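Local coordinates for aminopeptidase N family protein (Idiomarina loihiensis L2TR, PDB 4FGM), which binds zinc through an HExxH-type site and probably acts as an aminopeptidase of the M61 family, with maleic acid held in its active-site pocket, at residues 363-366 with 367-371. Residues are numbered along the deposited sequence; the frame is centred on the assembly and turned at random.
Sequences YQQN and ENAPN
N366 grips the backbone of N368 and A369 at a type I beta turn, N366 to A369, between helices 358-362 and 369-372. From N366 CB outward, CB, CG and ND2 lie along the E367 carboxylate, while OD1 turns to the backbone N of N368. CB lies 3.3 Å from OE1 of E367; CG lies 3.5 Å from E367 OE2. With chi1 at 53°, CG sits between the backbone N and the carbonyl carbon, folding the amide back over the turn. There a hydrogen bond runs from N368 N to N366 OD1, 2.9 Å, tilted 23° from the amide plane. ND2 of N366 comes only within 3.8 Å of E367 OE2, too far for a bond. The E367 carboxylate, brought back by its bend at chi2, stacks on the N366 amide, the two planes 20° apart. Another bond runs from A369 N to N366 O, 3.1 Å, and the methyl of A369 abuts OE1 of Q365, whose NE2 binds F362 O. Farther on, N371 ND2 donates to N368 OD1 at 2.9 Å and also to V503 O, tying the turn to the six-stranded antiparallel sheet that is probably the PDZ domain. Side-chain and main-chain oxygens of one residue thus hold two successive N-H groups, an Asx motif; this surface turn leads from Y363 of the maleic acid pocket into helix 369-372, held by hydrogen bonds between neutral amide groups, with no salt bridge between the two segments.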
# COMPACT_ATOMS: atom_id res chain seq x y z
N TYR A 363 -1.81 -11.24 -2.50
CA TYR A 363 -3.10 -10.62 -2.15
C TYR A 363 -4.16 -11.56 -1.59
O TYR A 363 -5.14 -11.12 -1.02
CB TYR A 363 -3.67 -9.86 -3.36
CG TYR A 363 -3.10 -8.47 -3.51
CD1 TYR A 363 -1.89 -8.26 -4.19
CD2 TYR A 363 -3.74 -7.37 -2.95
CE1 TYR A 363 -1.35 -6.98 -4.30
CE2 TYR A 363 -3.21 -6.09 -3.06
CZ TYR A 363 -2.02 -5.90 -3.73
OH TYR A 363 -1.50 -4.63 -3.84
N GLN A 364 -3.97 -12.86 -1.78
CA GLN A 364 -4.92 -13.83 -1.25
C GLN A 364 -4.18 -14.71 -0.24
O GLN A 364 -4.57 -15.85 0.02
CB GLN A 364 -5.49 -14.69 -2.38
CG GLN A 364 -6.36 -13.92 -3.37
CD GLN A 364 -6.92 -14.80 -4.48
OE1 GLN A 364 -7.61 -15.79 -4.22
NE2 GLN A 364 -6.62 -14.44 -5.73
N GLN A 365 -3.11 -14.15 0.34
CA GLN A 365 -2.31 -14.86 1.33
C GLN A 365 -3.15 -15.11 2.58
O GLN A 365 -4.15 -14.44 2.81
CB GLN A 365 -1.06 -14.05 1.71
CG GLN A 365 -1.33 -12.67 2.34
CD GLN A 365 -0.05 -11.95 2.77
OE1 GLN A 365 0.35 -11.99 3.93
NE2 GLN A 365 0.61 -11.29 1.81
N ASN A 366 -2.72 -16.10 3.37
CA ASN A 366 -3.40 -16.43 4.60
C ASN A 366 -2.41 -16.64 5.75
O ASN A 366 -1.29 -16.12 5.73
CB ASN A 366 -4.29 -17.67 4.42
CG ASN A 366 -3.53 -18.85 3.85
OD1 ASN A 366 -2.37 -19.08 4.20
ND2 ASN A 366 -4.18 -19.62 3.00
N GLU A 367 -2.83 -17.41 6.75
CA GLU A 367 -2.00 -17.67 7.92
C GLU A 367 -0.68 -18.37 7.64
O GLU A 367 0.27 -18.25 8.42
CB GLU A 367 -2.79 -18.49 8.96
CG GLU A 367 -3.23 -19.89 8.51
CD GLU A 367 -4.29 -19.87 7.41
OE1 GLU A 367 -5.08 -18.90 7.34
OE2 GLU A 367 -4.34 -20.85 6.63
N ASN A 368 -0.61 -19.09 6.52
CA ASN A 368 0.61 -19.81 6.19
C ASN A 368 1.61 -18.97 5.39
O ASN A 368 2.62 -19.48 4.92
CB ASN A 368 0.26 -21.09 5.41
CG ASN A 368 1.39 -22.11 5.41
OD1 ASN A 368 1.83 -22.56 6.47
ND2 ASN A 368 1.85 -22.48 4.22
N ALA A 369 1.31 -17.68 5.26
CA ALA A 369 2.17 -16.76 4.51
C ALA A 369 3.64 -16.76 4.93
O ALA A 369 4.53 -16.92 4.09
CB ALA A 369 1.61 -15.34 4.60
N PRO A 370 3.92 -16.61 6.24
CA PRO A 370 5.32 -16.60 6.70
C PRO A 370 6.10 -17.88 6.38
O PRO A 370 7.33 -17.86 6.38
CB PRO A 370 5.19 -16.38 8.21
CG PRO A 370 3.85 -15.73 8.37
CD PRO A 370 3.00 -16.47 7.38
N ASN A 371 5.39 -18.97 6.11
CA ASN A 371 6.04 -20.25 5.80
C ASN A 371 6.14 -20.55 4.31
O ASN A 371 6.87 -21.46 3.91
CB ASN A 371 5.26 -21.42 6.42
CG ASN A 371 4.99 -21.24 7.90
OD1 ASN A 371 5.90 -20.98 8.69
ND2 ASN A 371 3.73 -21.41 8.29